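Local coordinates for protein SidF, inhibitor of growth family, member 3 (Legionella pneumophila subsp. pneumophila, PDB 4FYE) that is a phosphoinositide phosphatase that probably removes phosphate from phosphatidylinositol phosphates, at residues Leu572-Ile583 with Leu596-Thr607. The protein carries 1 engineered substitution. Numbering follows the deposited sequence.
Sequences LQELKEQISPVI and LQHFYNSCAYLT
Tyr-600 reaches across to the backbone of helix 522-583, where its ring lies beside Leu-572 and Lys-576. Its CG stands anti to the backbone N (chi1 179°), which sends the ring out from its own helix. The carbonyl O of Leu-572 lies in the ring plane, 3.5 Å from CE2 of Tyr-600. Lys-576 approaches the ring obliquely, its CB 3.8 Å from Tyr-600 CE2.

The remaining contacts across the pair are mostly between apolar groups. CD1 of Leu-575 sits at the edges of two rings, 3.6 Å from Phe-599 CE1 and 3.9 Å from Tyr-600 CD2. CD1 of Leu-572 passes Ala-604 and comes within 3.5 Å of Thr-607 OG1. Toward the other end, CD2 of Leu-596 lies 3.4 Å from CD1 of Ile-579, with CG1 of Val-582 beside the same CD2. CD1 of Ile-583 touches both Leu-596 CB and Gln-597 CG.

No hydrogen bond joins the two segments. The Thr-607 hydroxyl instead bonds back to its own helix, OG1 to Cys-603 O at 3.1 Å. The amide of Gln-597 is held outside the pair, by Asp-672 O.

The segments form an antiparallel helical hairpin, with axes 10.8 Å apart at 152°. Pro-581 kinks the first helix near its C-terminal end, just before the short connection to helix 590-614. Helix 467-476 covers Leu-575, Cys-603 and Thr-607 through Leu-472 and Leu-476. Helix 438-458 packs on Phe-599 and Cys-603 through Leu-456, and helix 626-637 meets Asn-601, Ser-602 and Tyr-605.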
# COMPACT_ATOMS: atom_id res chain seq x y z
N LEU A 572 7.45 29.57 -7.87
CA LEU A 572 7.47 28.63 -6.73
C LEU A 572 8.57 29.00 -5.72
O LEU A 572 8.33 29.09 -4.52
CB LEU A 572 7.71 27.23 -7.25
CG LEU A 572 6.80 26.09 -6.77
CD1 LEU A 572 7.37 24.77 -7.25
CD2 LEU A 572 6.58 26.01 -5.27
N GLN A 573 9.76 29.24 -6.23
CA GLN A 573 10.89 29.70 -5.45
C GLN A 573 10.65 31.09 -4.72
O GLN A 573 11.05 31.28 -3.56
CB GLN A 573 12.10 29.77 -6.40
CG GLN A 573 13.44 30.01 -5.73
CD GLN A 573 14.52 30.36 -6.74
OE1 GLN A 573 14.60 31.50 -7.24
NE2 GLN A 573 15.36 29.38 -7.06
N GLU A 574 10.01 32.05 -5.39
CA GLU A 574 9.64 33.32 -4.72
C GLU A 574 8.55 33.05 -3.65
O GLU A 574 8.60 33.64 -2.55
CB GLU A 574 9.17 34.42 -5.71
CG GLU A 574 10.22 34.94 -6.71
CD GLU A 574 9.62 35.90 -7.75
OE1 GLU A 574 8.40 35.81 -8.00
OE2 GLU A 574 10.35 36.75 -8.32
N LEU A 575 7.60 32.15 -3.94
CA LEU A 575 6.62 31.77 -2.93
C LEU A 575 7.34 31.23 -1.70
O LEU A 575 7.03 31.63 -0.58
CB LEU A 575 5.59 30.76 -3.43
CG LEU A 575 4.17 30.85 -2.82
CD1 LEU A 575 3.53 29.48 -2.80
CD2 LEU A 575 4.13 31.44 -1.42
N LYS A 576 8.31 30.36 -1.92
CA LYS A 576 9.08 29.78 -0.82
C LYS A 576 9.78 30.91 -0.06
O LYS A 576 9.67 31.01 1.16
CB LYS A 576 10.10 28.74 -1.34
CG LYS A 576 10.77 27.86 -0.28
CD LYS A 576 12.15 27.35 -0.72
CE LYS A 576 12.75 26.41 0.33
NZ LYS A 576 12.13 25.05 0.33
N GLU A 577 10.48 31.75 -0.81
CA GLU A 577 11.15 32.93 -0.26
C GLU A 577 10.32 33.73 0.77
O GLU A 577 10.86 34.16 1.80
CB GLU A 577 11.68 33.82 -1.39
CG GLU A 577 13.20 33.79 -1.55
CD GLU A 577 13.68 33.55 -2.98
OE1 GLU A 577 14.20 32.45 -3.25
OE2 GLU A 577 13.53 34.43 -3.84
N GLN A 578 9.03 33.93 0.50
CA GLN A 578 8.22 34.73 1.43
C GLN A 578 7.59 33.90 2.55
O GLN A 578 7.34 34.40 3.65
CB GLN A 578 7.19 35.60 0.69
CG GLN A 578 5.79 35.03 0.45
CD GLN A 578 4.78 36.09 -0.01
OE1 GLN A 578 3.77 35.77 -0.64
NE2 GLN A 578 5.05 37.36 0.29
N ILE A 579 7.39 32.63 2.28
CA ILE A 579 6.62 31.72 3.12
C ILE A 579 7.49 31.19 4.25
O ILE A 579 7.11 31.16 5.42
CB ILE A 579 5.99 30.65 2.16
CG1 ILE A 579 4.56 31.08 1.80
CG2 ILE A 579 6.09 29.19 2.60
CD1 ILE A 579 3.86 31.89 2.86
N SER A 580 8.69 30.78 3.88
CA SER A 580 9.55 30.05 4.80
C SER A 580 9.73 30.84 6.09
O SER A 580 9.36 30.33 7.16
CB SER A 580 10.90 29.72 4.17
OG SER A 580 11.76 29.18 5.14
N PRO A 581 10.26 32.09 5.98
CA PRO A 581 10.65 32.87 7.16
C PRO A 581 9.46 33.13 8.07
O PRO A 581 9.66 33.27 9.29
CB PRO A 581 11.17 34.19 6.55
CG PRO A 581 10.40 34.34 5.28
CD PRO A 581 10.28 32.92 4.76
N VAL A 582 8.25 33.19 7.50
CA VAL A 582 7.02 33.28 8.28
C VAL A 582 6.77 31.96 8.98
O VAL A 582 6.34 31.92 10.13
CB VAL A 582 5.77 33.68 7.45
CG1 VAL A 582 4.50 33.60 8.32
CG2 VAL A 582 5.92 35.09 6.89
N ILE A 583 7.06 30.87 8.30
CA ILE A 583 6.76 29.57 8.89
C ILE A 583 7.63 29.37 10.14
O ILE A 583 7.15 28.95 11.22
CB ILE A 583 6.89 28.44 7.84
CG1 ILE A 583 5.71 28.51 6.87
CG2 ILE A 583 7.02 27.07 8.51
CD1 ILE A 583 5.82 27.62 5.65
N LEU A 596 0.17 27.34 4.99
CA LEU A 596 1.24 27.78 4.09
C LEU A 596 2.03 26.61 3.49
O LEU A 596 2.57 26.72 2.39
CB LEU A 596 2.17 28.74 4.82
CG LEU A 596 1.68 30.20 4.88
CD1 LEU A 596 0.20 30.29 5.21
CD2 LEU A 596 2.48 31.04 5.86
N GLN A 597 2.07 25.51 4.23
CA GLN A 597 2.77 24.30 3.83
C GLN A 597 1.89 23.51 2.90
O GLN A 597 2.35 23.05 1.85
CB GLN A 597 3.12 23.47 5.06
CG GLN A 597 4.00 24.21 6.07
CD GLN A 597 4.11 23.47 7.39
OE1 GLN A 597 3.14 22.86 7.85
NE2 GLN A 597 5.30 23.52 8.01
N HIS A 598 0.62 23.37 3.27
CA HIS A 598 -0.34 22.74 2.39
C HIS A 598 -0.33 23.40 1.06
O HIS A 598 -0.18 22.73 0.06
CB HIS A 598 -1.76 22.78 2.95
CG HIS A 598 -2.81 22.26 1.96
ND1 HIS A 598 -2.87 20.96 1.58
CD2 HIS A 598 -3.84 22.93 1.28
CE1 HIS A 598 -3.89 20.80 0.71
NE2 HIS A 598 -4.48 22.01 0.52
N PHE A 599 -0.48 24.72 1.02
CA PHE A 599 -0.53 25.40 -0.30
C PHE A 599 0.74 25.15 -1.14
O PHE A 599 0.69 24.76 -2.32
CB PHE A 599 -0.76 26.92 -0.15
CG PHE A 599 -0.90 27.64 -1.47
CD1 PHE A 599 0.22 28.04 -2.20
CD2 PHE A 599 -2.16 27.93 -1.99
CE1 PHE A 599 0.10 28.72 -3.41
CE2 PHE A 599 -2.29 28.60 -3.21
CZ PHE A 599 -1.16 28.99 -3.92
N TYR A 600 1.87 25.42 -0.53
CA TYR A 600 3.12 25.28 -1.21
C TYR A 600 3.45 23.83 -1.62
O TYR A 600 4.05 23.58 -2.67
CB TYR A 600 4.22 25.76 -0.30
CG TYR A 600 5.53 25.61 -0.95
CD1 TYR A 600 6.25 24.40 -0.86
CD2 TYR A 600 6.04 26.64 -1.73
CE1 TYR A 600 7.46 24.25 -1.51
CE2 TYR A 600 7.25 26.51 -2.38
CZ TYR A 600 7.96 25.33 -2.27
OH TYR A 600 9.16 25.23 -2.93
N ASN A 601 3.12 22.87 -0.76
CA ASN A 601 3.53 21.51 -1.06
C ASN A 601 2.73 20.92 -2.20
O ASN A 601 3.30 20.29 -3.08
CB ASN A 601 3.56 20.64 0.22
CG ASN A 601 4.84 20.86 1.02
OD1 ASN A 601 5.92 21.21 0.47
ND2 ASN A 601 4.74 20.67 2.32
N SER A 602 1.41 21.18 -2.19
CA SER A 602 0.51 20.95 -3.30
C SER A 602 1.11 21.46 -4.57
O SER A 602 1.25 20.71 -5.53
CB SER A 602 -0.77 21.73 -3.07
OG SER A 602 -1.57 21.13 -2.07
N CYS A 603 1.47 22.74 -4.62
CA CYS A 603 2.07 23.27 -5.82
C CYS A 603 3.37 22.56 -6.18
O CYS A 603 3.61 22.23 -7.35
CB CYS A 603 2.34 24.76 -5.68
SG CYS A 603 0.80 25.64 -5.43
N ALA A 604 4.21 22.29 -5.17
CA ALA A 604 5.52 21.73 -5.46
C ALA A 604 5.35 20.34 -5.99
O ALA A 604 5.97 20.02 -6.98
CB ALA A 604 6.46 21.77 -4.27
N TYR A 605 4.48 19.54 -5.38
CA TYR A 605 4.29 18.17 -5.87
C TYR A 605 3.76 18.16 -7.29
O TYR A 605 4.28 17.48 -8.17
CB TYR A 605 3.39 17.34 -4.97
CG TYR A 605 4.04 16.99 -3.63
CD1 TYR A 605 5.33 16.42 -3.58
CD2 TYR A 605 3.37 17.19 -2.42
CE1 TYR A 605 5.90 16.09 -2.37
CE2 TYR A 605 3.93 16.89 -1.19
CZ TYR A 605 5.19 16.35 -1.16
OH TYR A 605 5.73 16.05 0.05
N LEU A 606 2.75 18.98 -7.56
CA LEU A 606 2.21 18.99 -8.91
C LEU A 606 3.27 19.38 -9.97
O LEU A 606 3.51 18.68 -10.94
CB LEU A 606 1.05 19.95 -8.99
CG LEU A 606 -0.10 19.62 -9.96
CD1 LEU A 606 -0.57 20.95 -10.58
CD2 LEU A 606 0.17 18.55 -11.01
N THR A 607 3.92 20.52 -9.79
CA THR A 607 4.79 20.96 -10.87
C THR A 607 5.92 19.99 -11.14
O THR A 607 6.41 19.89 -12.25
CB THR A 607 5.35 22.34 -10.58
OG1 THR A 607 6.04 22.29 -9.34
CG2 THR A 607 4.23 23.31 -10.47